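Local coordinates for aminotransferase (Bacillus subtilis, PDB 6L1O), which is a pyridoxal-phosphate-dependent class I aminotransferase belonging to the pathway that makes the dipeptide antibiotic bacilysin, at residues 163-168 against 197-202; 303-308 against 375-380; 124-129 against 177-182. All coordinates share one frame; numbering follows the deposited sequence.

Overall arrangement
From the N terminus, the chain first passes through 124-129, at the end of strand 120-125, then 163-168, which leads into strand 168-174. The loop after that strand, 177-182, closes contact 3, and the end of helix 186-199 then closes contact 1, so the two contacts cross. Both tie together connections flanking adjacent parallel strands of the large-domain mixed sheet: contact 3 at the cofactor, contact 1 away from the annotated sites, their centres about 22 Å apart. Contact 2 follows in series and joins helices 289-313 and 374-385. Its centre lies about 45 Å from that of contact 1, on the opposite side of the chain's centre, and about 23 Å from that of contact 3.

Contact 1 of 3, residues 163-168 against 197-202; sequences AVLEKA and KEHNIH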
loop_
_atom_site.group_PDB
_atom_site.type_symbol
_atom_site.label_atom_id
_atom_site.label_comp_id
_atom_site.label_asym_id
_atom_site.label_seq_id
_atom_site.Cartn_x
_atom_site.Cartn_y
_atom_site.Cartn_z
ATOM N N ALA B 163 -34.955 -2.795 -9.285
ATOM C CA ALA B 163 -34.785 -1.352 -9.291
ATOM C C ALA B 163 -33.361 -0.890 -9.040
ATOM O O ALA B 163 -33.004 0.186 -9.517
ATOM C CB ALA B 163 -35.668 -0.732 -8.220
ATOM N N VAL B 164 -32.573 -1.663 -8.282
ATOM C CA VAL B 164 -31.186 -1.283 -7.963
ATOM C C VAL B 164 -30.137 -1.789 -8.947
ATOM O O VAL B 164 -28.980 -1.358 -8.891
ATOM C CB VAL B 164 -30.771 -1.702 -6.541
ATOM C CG1 VAL B 164 -31.790 -1.229 -5.524
ATOM C CG2 VAL B 164 -30.543 -3.207 -6.426
ATOM N N LEU B 165 -30.544 -2.680 -9.841
ATOM C CA LEU B 165 -29.619 -3.399 -10.707
ATOM C C LEU B 165 -28.921 -2.511 -11.720
ATOM O O LEU B 165 -27.804 -2.827 -12.159
ATOM C CB LEU B 165 -30.350 -4.560 -11.398
ATOM C CG LEU B 165 -30.820 -5.659 -10.443
ATOM C CD1 LEU B 165 -31.486 -6.775 -11.236
ATOM C CD2 LEU B 165 -29.669 -6.249 -9.618
ATOM N N GLU B 166 -29.542 -1.387 -12.063
ATOM C CA GLU B 166 -28.894 -0.399 -12.942
ATOM C C GLU B 166 -27.796 0.373 -12.227
ATOM O O GLU B 166 -26.694 0.577 -12.760
ATOM C CB GLU B 166 -29.927 0.597 -13.512
ATOM C CG GLU B 166 -30.374 0.290 -14.951
ATOM C CD GLU B 166 -29.276 0.508 -15.997
ATOM O OE1 GLU B 166 -28.116 0.858 -15.644
ATOM O OE2 GLU B 166 -29.583 0.330 -17.194
ATOM N N LYS B 167 -28.094 0.833 -11.025
ATOM C CA LYS B 167 -27.077 1.494 -10.212
ATOM C C LYS B 167 -26.035 0.528 -9.643
ATOM O O LYS B 167 -24.936 0.955 -9.329
ATOM C CB LYS B 167 -27.692 2.313 -9.098
ATOM C CG LYS B 167 -28.417 3.556 -9.615
ATOM C CD LYS B 167 -27.616 4.219 -10.757
ATOM C CE LYS B 167 -28.160 5.571 -11.168
ATOM N NZ LYS B 167 -28.378 5.568 -12.660
ATOM N N ALA B 168 -26.396 -0.749 -9.562
ATOM C CA ALA B 168 -25.473 -1.786 -9.031
ATOM C C ALA B 168 -24.312 -2.044 -9.968
ATOM O O ALA B 168 -24.467 -2.549 -11.037
ATOM C CB ALA B 168 -26.211 -3.064 -8.729
ATOM N N LYS B 197 -23.363 -10.751 -15.564
ATOM C CA LYS B 197 -23.330 -10.521 -17.006
ATOM C C LYS B 197 -24.631 -9.866 -17.506
ATOM O O LYS B 197 -24.584 -8.964 -18.334
ATOM C CB LYS B 197 -23.088 -11.825 -17.743
ATOM C CG LYS B 197 -22.655 -11.706 -19.184
ATOM C CD LYS B 197 -22.470 -13.099 -19.773
ATOM C CE LYS B 197 -21.711 -13.099 -21.092
ATOM N NZ LYS B 197 -22.496 -12.672 -22.289
ATOM N N GLU B 198 -25.763 -10.304 -16.966
ATOM C CA GLU B 198 -27.058 -9.759 -17.363
ATOM C C GLU B 198 -27.282 -8.336 -16.893
ATOM O O GLU B 198 -27.891 -7.520 -17.584
ATOM C CB GLU B 198 -28.168 -10.659 -16.847
ATOM C CG GLU B 198 -29.565 -10.084 -17.083
ATOM C CD GLU B 198 -30.658 -11.124 -17.083
ATOM O OE1 GLU B 198 -30.355 -12.302 -16.790
ATOM O OE2 GLU B 198 -31.825 -10.743 -17.377
ATOM N N HIS B 199 -26.816 -8.022 -15.704
ATOM C CA HIS B 199 -27.127 -6.721 -15.123
ATOM C C HIS B 199 -25.915 -5.790 -15.021
ATOM O O HIS B 199 -25.955 -4.791 -14.300
ATOM C CB HIS B 199 -27.793 -6.948 -13.795
ATOM C CG HIS B 199 -29.003 -7.806 -13.894
ATOM N ND1 HIS B 199 -30.212 -7.330 -14.357
ATOM C CD2 HIS B 199 -29.197 -9.116 -13.610
ATOM C CE1 HIS B 199 -31.105 -8.305 -14.336
ATOM N NE2 HIS B 199 -30.517 -9.399 -13.880
ATOM N N ASN B 200 -24.866 -6.141 -15.765
ATOM C CA ASN B 200 -23.634 -5.366 -15.871
ATOM C C ASN B 200 -23.058 -5.009 -14.539
ATOM O O ASN B 200 -22.918 -3.846 -14.207
ATOM C CB ASN B 200 -23.874 -4.104 -16.675
ATOM C CG ASN B 200 -24.429 -4.412 -18.025
ATOM O OD1 ASN B 200 -23.726 -4.971 -18.873
ATOM N ND2 ASN B 200 -25.699 -4.080 -18.234
ATOM N N ILE B 201 -22.770 -6.033 -13.755
ATOM C CA ILE B 201 -22.206 -5.874 -12.410
ATOM C C ILE B 201 -20.801 -6.497 -12.423
ATOM O O ILE B 201 -20.626 -7.599 -12.889
ATOM C CB ILE B 201 -23.088 -6.574 -11.368
ATOM C CG1 ILE B 201 -24.546 -6.104 -11.544
ATOM C CG2 ILE B 201 -22.589 -6.257 -9.932
ATOM C CD1 ILE B 201 -25.564 -6.746 -10.629
ATOM N N HIS B 202 -19.812 -5.756 -11.942
ATOM C CA HIS B 202 -18.480 -6.285 -11.753
ATOM C C HIS B 202 -18.451 -7.169 -10.493
ATOM O O HIS B 202 -18.840 -6.736 -9.402
ATOM C CB HIS B 202 -17.466 -5.170 -11.607
ATOM C CG HIS B 202 -17.383 -4.259 -12.792
ATOM N ND1 HIS B 202 -17.843 -2.958 -12.765
ATOM C CD2 HIS B 202 -16.877 -4.453 -14.022
ATOM C CE1 HIS B 202 -17.638 -2.397 -13.942
ATOM N NE2 HIS B 202 -17.011 -3.275 -14.705
#
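Leu-165 sets its CD1 methyl over one face of the His-199 imidazole, and this is the tight part of the contact. CD1 stands 3.5 Å from the centroid of the His-199 ring and 18° off the ring normal, which meets the criterion for a CH-pi interaction. It is displaced toward the rim, on the side of ND1, the closest ring atom. The opposite face of the imidazole is covered by CG of Glu-198, so the ring lies between two aliphatic groups. The CB of His-199 points toward 163-168, and chi1 (-56°) sets CG anti to the carbonyl carbon, beside the backbone N.

Packing is looser around Ile-201. Its CD1 lies 4.3 Å from Leu-165 CD2 and 4.2 Å from Ala-168 CB, while CG1 approaches Ala-168 O at 3.6 Å. The segments lie where the chain enters two adjacent parallel strands of the large-domain sheet of a class I aminotransferase: Ala-168 begins strand 168-174, and helix 186-199 leads through Asn-200 into strand 202-206, a beta-alpha-beta connection. Asn-200, with positive phi (51°), is the first residue to leave the helical conformation.

Asn-200 O lies beside Ala-168 O and accepts from Lys-169 NZ. The rest of Asn-200 buries little against 163-168; on this outer side, partly covered by the second subunit, its OD1 has a weak hydrogen bond from Met-1 N of that subunit.

Contact 2 of 3, residues 303-308 against 375-380; sequences DFFTAL and EDLREF
The guanidinium of Arg-378 has Phe-304 CZ over one face, 3.5 Å above its plane and offset toward the rim, while the carboxylate carbon of Glu-375 lies at its edge, in plane. The setting is a near-parallel packing of helices 289-313 and 374-385 in the C-terminal part of the chain. Seen from Phe-304, the arrangement is edge-on: Arg-378 CZ lies in the plane of the ring at its edge, and the two planes are 76° apart. The phenyl edge therefore points at the flat of the guanidinium, and the cation does not sit over the ring face. Phe-305 is met at its edge, in plane, by CD2 of Phe-380; the two rings meet obliquely, their planes inclined at 47° and their centroids 5.7 Å apart.

The axes of the two short segments run 14° apart, at a closest approach of 10.1 Å. Leu-377 CB touches both phenylalanines of the facing helix, at 4.2 Å from Phe-304 CE2 and 4.1 Å from Phe-305 CD1. Leu-308 CD2 lies 4.0 Å from Arg-378 CA, the two side chains crossing at about a right angle. Phe-380 also packs on Leu-37 and Val-352.

A bend at chi3 turns NE of Arg-378 out of the extended chain, and NE makes a salt bridge to Glu-375 OE2 at 3.4 Å, its hydrogen bonds to both carboxylate oxygens being weak.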
loop_
_atom_site.group_PDB
_atom_site.type_symbol
_atom_site.label_atom_id
_atom_site.label_comp_id
_atom_site.label_asym_id
_atom_site.label_seq_id
_atom_site.Cartn_x
_atom_site.Cartn_y
_atom_site.Cartn_z
ATOM N N ASP B 303 -12.647 -30.323 15.175
ATOM C CA ASP B 303 -13.215 -31.542 15.742
ATOM C C ASP B 303 -13.054 -31.617 17.262
ATOM O O ASP B 303 -14.039 -31.894 17.979
ATOM C CB ASP B 303 -12.618 -32.759 15.075
ATOM C CG ASP B 303 -13.069 -32.918 13.633
ATOM O OD1 ASP B 303 -13.848 -32.081 13.115
ATOM O OD2 ASP B 303 -12.634 -33.888 12.991
ATOM N N PHE B 304 -11.844 -31.381 17.742
ATOM C CA PHE B 304 -11.562 -31.289 19.185
ATOM C C PHE B 304 -12.456 -30.290 19.935
ATOM O O PHE B 304 -13.054 -30.630 20.986
ATOM C CB PHE B 304 -10.121 -30.908 19.403
ATOM C CG PHE B 304 -9.751 -30.664 20.845
ATOM C CD1 PHE B 304 -9.574 -31.741 21.728
ATOM C CD2 PHE B 304 -9.591 -29.375 21.326
ATOM C CE1 PHE B 304 -9.205 -31.510 23.054
ATOM C CE2 PHE B 304 -9.255 -29.132 22.643
ATOM C CZ PHE B 304 -9.052 -30.221 23.504
ATOM N N PHE B 305 -12.488 -29.056 19.426
ATOM C CA PHE B 305 -13.204 -27.972 20.023
ATOM C C PHE B 305 -14.717 -28.168 20.028
ATOM O O PHE B 305 -15.387 -27.917 21.035
ATOM C CB PHE B 305 -12.909 -26.657 19.257
ATOM C CG PHE B 305 -13.573 -25.438 19.843
ATOM C CD1 PHE B 305 -13.062 -24.828 21.010
ATOM C CD2 PHE B 305 -14.691 -24.905 19.248
ATOM C CE1 PHE B 305 -13.676 -23.708 21.551
ATOM C CE2 PHE B 305 -15.322 -23.800 19.790
ATOM C CZ PHE B 305 -14.817 -23.190 20.915
ATOM N N THR B 306 -15.286 -28.521 18.911
ATOM C CA THR B 306 -16.756 -28.662 18.849
ATOM C C THR B 306 -17.223 -29.877 19.725
ATOM O O THR B 306 -18.288 -29.858 20.383
ATOM C CB THR B 306 -17.283 -28.783 17.424
ATOM O OG1 THR B 306 -16.623 -29.832 16.732
ATOM C CG2 THR B 306 -17.081 -27.444 16.636
ATOM N N ALA B 307 -16.412 -30.918 19.757
ATOM C CA ALA B 307 -16.748 -32.084 20.610
ATOM C C ALA B 307 -16.689 -31.706 22.069
ATOM O O ALA B 307 -17.515 -32.143 22.871
ATOM C CB ALA B 307 -15.827 -33.257 20.284
ATOM N N LEU B 308 -15.730 -30.855 22.433
ATOM C CA LEU B 308 -15.506 -30.457 23.800
ATOM C C LEU B 308 -16.599 -29.473 24.280
ATOM O O LEU B 308 -17.108 -29.595 25.430
ATOM C CB LEU B 308 -14.164 -29.809 23.960
ATOM C CG LEU B 308 -13.600 -29.643 25.339
ATOM C CD1 LEU B 308 -13.366 -31.023 25.974
ATOM C CD2 LEU B 308 -12.283 -28.840 25.273
ATOM N N GLU B 375 -4.487 -26.392 24.004
ATOM C CA GLU B 375 -4.726 -26.080 25.415
ATOM C C GLU B 375 -5.399 -24.705 25.636
ATOM O O GLU B 375 -6.099 -24.493 26.647
ATOM C CB GLU B 375 -3.455 -26.216 26.220
ATOM C CG GLU B 375 -2.978 -27.680 26.345
ATOM C CD GLU B 375 -3.991 -28.614 27.031
ATOM O OE1 GLU B 375 -4.638 -28.175 28.032
ATOM O OE2 GLU B 375 -4.193 -29.781 26.532
ATOM N N ASP B 376 -5.211 -23.782 24.712
ATOM C CA ASP B 376 -5.982 -22.534 24.733
ATOM C C ASP B 376 -7.452 -22.811 24.386
ATOM O O ASP B 376 -8.340 -22.282 25.018
ATOM C CB ASP B 376 -5.412 -21.513 23.745
ATOM C CG ASP B 376 -4.147 -20.815 24.252
ATOM O OD1 ASP B 376 -3.703 -21.070 25.400
ATOM O OD2 ASP B 376 -3.568 -20.019 23.468
ATOM N N LEU B 377 -7.675 -23.707 23.422
ATOM C CA LEU B 377 -9.026 -24.135 23.109
ATOM C C LEU B 377 -9.666 -24.811 24.330
ATOM O O LEU B 377 -10.857 -24.597 24.636
ATOM C CB LEU B 377 -9.052 -25.046 21.892
ATOM C CG LEU B 377 -8.467 -24.469 20.571
ATOM C CD1 LEU B 377 -8.559 -25.463 19.423
ATOM C CD2 LEU B 377 -9.196 -23.179 20.181
ATOM N N ARG B 378 -8.880 -25.607 25.053
ATOM C CA ARG B 378 -9.406 -26.287 26.210
ATOM C C ARG B 378 -9.730 -25.337 27.326
ATOM O O ARG B 378 -10.789 -25.476 27.985
ATOM C CB ARG B 378 -8.476 -27.377 26.713
ATOM C CG ARG B 378 -9.142 -28.249 27.807
ATOM C CD ARG B 378 -8.163 -29.212 28.450
ATOM N NE ARG B 378 -7.431 -29.991 27.444
ATOM C CZ ARG B 378 -7.844 -31.121 26.881
ATOM N NH1 ARG B 378 -9.027 -31.628 27.187
ATOM N NH2 ARG B 378 -7.058 -31.742 25.996
ATOM N N GLU B 379 -8.836 -24.420 27.588
ATOM C CA GLU B 379 -8.995 -23.448 28.673
ATOM C C GLU B 379 -10.213 -22.492 28.418
ATOM O O GLU B 379 -10.956 -22.177 29.333
ATOM C CB GLU B 379 -7.696 -22.655 28.832
ATOM C CG GLU B 379 -7.664 -21.595 29.928
ATOM C CD GLU B 379 -7.855 -22.115 31.334
ATOM O OE1 GLU B 379 -7.680 -23.339 31.586
ATOM O OE2 GLU B 379 -8.199 -21.258 32.202
ATOM N N PHE B 380 -10.455 -22.151 27.154
ATOM C CA PHE B 380 -11.677 -21.425 26.749
ATOM C C PHE B 380 -12.933 -22.173 27.254
ATOM O O PHE B 380 -13.779 -21.603 27.978
ATOM C CB PHE B 380 -11.691 -21.295 25.199
ATOM C CG PHE B 380 -12.908 -20.630 24.651
ATOM C CD1 PHE B 380 -12.944 -19.236 24.493
ATOM C CD2 PHE B 380 -14.012 -21.378 24.262
ATOM C CE1 PHE B 380 -14.066 -18.614 23.965
ATOM C CE2 PHE B 380 -15.137 -20.761 23.722
ATOM C CZ PHE B 380 -15.161 -19.390 23.571
#

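Contact 3 of 3, residues 124-129 against 177-182; sequences PNPGYP and NNPTGA. With PLP (pyridoxal-5'-phosphate), chain E.
Pro-126 and Tyr-128 carry the first segment's side of the contact. Pro-126, preceded by a cis peptide bond, places CB 4.0 Å from CD of Pro-179, itself preceded by a cis peptide bond, and CG at the same 4.0 Å from Thr-180 CG2. Gly-127 adds only backbone, its C facing the carbonyl O of Asn-178; that buried oxygen has no partner in the model.

At Tyr-128 the contact becomes part of the cofactor site. The phenol ring lies over the pyridoxal phosphate, with C2 of the cofactor 3.6 Å above the ring plane and over its centre. Tyr-128 CD1 also meets Asn-178 ND2 at 3.6 Å, ring and amide planes 50° apart. The same ND2 donates to cofactor O3 at 2.8 Å (N-H...acceptor angle 143°), a bond that would be expected to polarise that oxygen. Asn-178 OD1 accepts from Arg-367 NH1, so both ends of the amide are engaged, which fixes its rotation.

The loop itself is held by Asn-177 OD1, which receives Thr-180 N at 3.0 Å in an Asx motif, and Thr-180 OG1 at 2.7 Å from above the carbonyl plane. Thr-180 OG1 in turn accepts from Ala-182 N, an ST turn.

Segment 124-129 runs out of the end of strand 120-125 toward helix 130-137. The loop 177-182 links the adjacent parallel strand 168-174 to helix 186-199, with Pro-179 and Thr-180 packed on Trp-327 of strand 325-329.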
loop_
_atom_site.group_PDB
_atom_site.type_symbol
_atom_site.label_atom_id
_atom_site.label_comp_id
_atom_site.label_asym_id
_atom_site.label_seq_id
_atom_site.Cartn_x
_atom_site.Cartn_y
_atom_site.Cartn_z
ATOM N N PRO B 124 -22.738 -9.062 0.823
ATOM C CA PRO B 124 -23.408 -10.094 1.644
ATOM C C PRO B 124 -23.562 -9.707 3.104
ATOM O O PRO B 124 -22.724 -9.010 3.704
ATOM C CB PRO B 124 -22.499 -11.347 1.439
ATOM C CG PRO B 124 -21.207 -10.787 1.107
ATOM C CD PRO B 124 -21.456 -9.556 0.289
ATOM N N ASN B 125 -24.660 -10.186 3.703
ATOM C CA ASN B 125 -24.958 -9.972 5.128
ATOM C C ASN B 125 -25.364 -11.363 5.647
ATOM O O ASN B 125 -26.436 -11.874 5.296
ATOM C CB ASN B 125 -26.048 -8.906 5.297
ATOM C CG ASN B 125 -26.459 -8.668 6.718
ATOM O OD1 ASN B 125 -25.926 -9.226 7.660
ATOM N ND2 ASN B 125 -27.462 -7.826 6.893
ATOM N N PRO B 126 -24.504 -11.998 6.448
ATOM C CA PRO B 126 -23.234 -11.456 7.005
ATOM C C PRO B 126 -22.108 -11.399 6.019
ATOM O O PRO B 126 -22.121 -12.101 5.044
ATOM C CB PRO B 126 -22.909 -12.407 8.165
ATOM C CG PRO B 126 -23.660 -13.625 7.894
ATOM C CD PRO B 126 -24.877 -13.270 7.098
ATOM N N GLY B 127 -21.111 -10.558 6.315
ATOM C CA GLY B 127 -19.983 -10.385 5.417
ATOM C C GLY B 127 -18.804 -9.705 6.134
ATOM O O GLY B 127 -18.963 -8.970 7.105
ATOM N N TYR B 128 -17.629 -9.966 5.612
ATOM C CA TYR B 128 -16.406 -9.292 6.050
ATOM C C TYR B 128 -16.615 -7.754 6.135
ATOM O O TYR B 128 -16.847 -7.107 5.113
ATOM C CB TYR B 128 -15.348 -9.612 5.055
ATOM C CG TYR B 128 -13.942 -9.304 5.391
ATOM C CD1 TYR B 128 -13.374 -9.764 6.590
ATOM C CD2 TYR B 128 -13.114 -8.655 4.473
ATOM C CE1 TYR B 128 -12.056 -9.517 6.896
ATOM C CE2 TYR B 128 -11.759 -8.433 4.755
ATOM C CZ TYR B 128 -11.244 -8.892 5.942
ATOM O OH TYR B 128 -9.932 -8.678 6.250
ATOM N N PRO B 129 -16.513 -7.172 7.341
ATOM C CA PRO B 129 -16.791 -5.729 7.516
ATOM C C PRO B 129 -15.863 -4.811 6.693
ATOM O O PRO B 129 -16.197 -3.669 6.414
ATOM C CB PRO B 129 -16.587 -5.494 9.024
ATOM C CG PRO B 129 -15.940 -6.694 9.543
ATOM C CD PRO B 129 -16.248 -7.837 8.621
ATOM N N ASN B 177 -16.517 -19.102 3.322
ATOM C CA ASN B 177 -17.037 -17.819 3.847
ATOM C C ASN B 177 -16.634 -17.446 5.280
ATOM O O ASN B 177 -16.652 -18.254 6.191
ATOM C CB ASN B 177 -18.554 -17.864 3.764
ATOM C CG ASN B 177 -19.223 -16.609 4.229
ATOM O OD1 ASN B 177 -19.680 -16.520 5.357
ATOM N ND2 ASN B 177 -19.236 -15.618 3.397
ATOM N N ASN B 178 -16.270 -16.196 5.439
ATOM C CA ASN B 178 -16.036 -15.552 6.713
ATOM C C ASN B 178 -17.273 -14.681 6.931
ATOM O O ASN B 178 -17.488 -13.758 6.205
ATOM C CB ASN B 178 -14.779 -14.691 6.636
ATOM C CG ASN B 178 -14.490 -13.930 7.913
ATOM O OD1 ASN B 178 -15.214 -14.015 8.911
ATOM N ND2 ASN B 178 -13.431 -13.111 7.870
ATOM N N PRO B 179 -18.078 -14.969 7.961
ATOM C CA PRO B 179 -17.787 -15.792 9.115
ATOM C C PRO B 179 -18.464 -17.154 9.190
ATOM O O PRO B 179 -18.306 -17.776 10.197
ATOM C CB PRO B 179 -18.318 -14.905 10.231
ATOM C CG PRO B 179 -19.615 -14.455 9.645
ATOM C CD PRO B 179 -19.306 -14.160 8.202
ATOM N N THR B 180 -19.218 -17.589 8.162
ATOM C CA THR B 180 -20.141 -18.670 8.362
ATOM C C THR B 180 -19.512 -20.036 8.195
ATOM O O THR B 180 -20.049 -20.972 8.701
ATOM C CB THR B 180 -21.379 -18.624 7.456
ATOM O OG1 THR B 180 -21.006 -18.734 6.081
ATOM C CG2 THR B 180 -22.228 -17.399 7.712
ATOM N N GLY B 181 -18.411 -20.138 7.466
ATOM C CA GLY B 181 -17.797 -21.408 7.169
ATOM C C GLY B 181 -18.375 -22.057 5.947
ATOM O O GLY B 181 -17.942 -23.134 5.532
ATOM N N ALA B 182 -19.347 -21.398 5.296
ATOM C CA ALA B 182 -20.037 -22.046 4.184
ATOM C C ALA B 182 -19.150 -22.066 2.940
ATOM O O ALA B 182 -18.239 -21.263 2.810
ATOM C CB ALA B 182 -21.347 -21.300 3.885
HETATM N N1 PLP E . -10.951 -11.538 3.009
HETATM C C2 PLP E . -11.457 -12.116 4.114
HETATM C C2A PLP E . -12.922 -12.415 4.240
HETATM C C3 PLP E . -10.612 -12.359 5.260
HETATM O O3 PLP E . -11.047 -12.885 6.411
HETATM C C4 PLP E . -9.234 -12.068 5.087
HETATM C C4A PLP E . -8.478 -11.986 6.389
HETATM C C5 PLP E . -8.756 -11.456 3.855
HETATM C C6 PLP E . -9.669 -11.250 2.832
HETATM C C5A PLP E . -7.303 -11.194 3.589
HETATM O O4P PLP E . -6.698 -10.268 4.381
HETATM P P PLP E . -5.195 -9.744 4.006
HETATM O O1P PLP E . -5.322 -8.264 3.956
HETATM O O2P PLP E . -4.684 -10.396 2.739
HETATM O O3P PLP E . -4.357 -10.208 5.164
#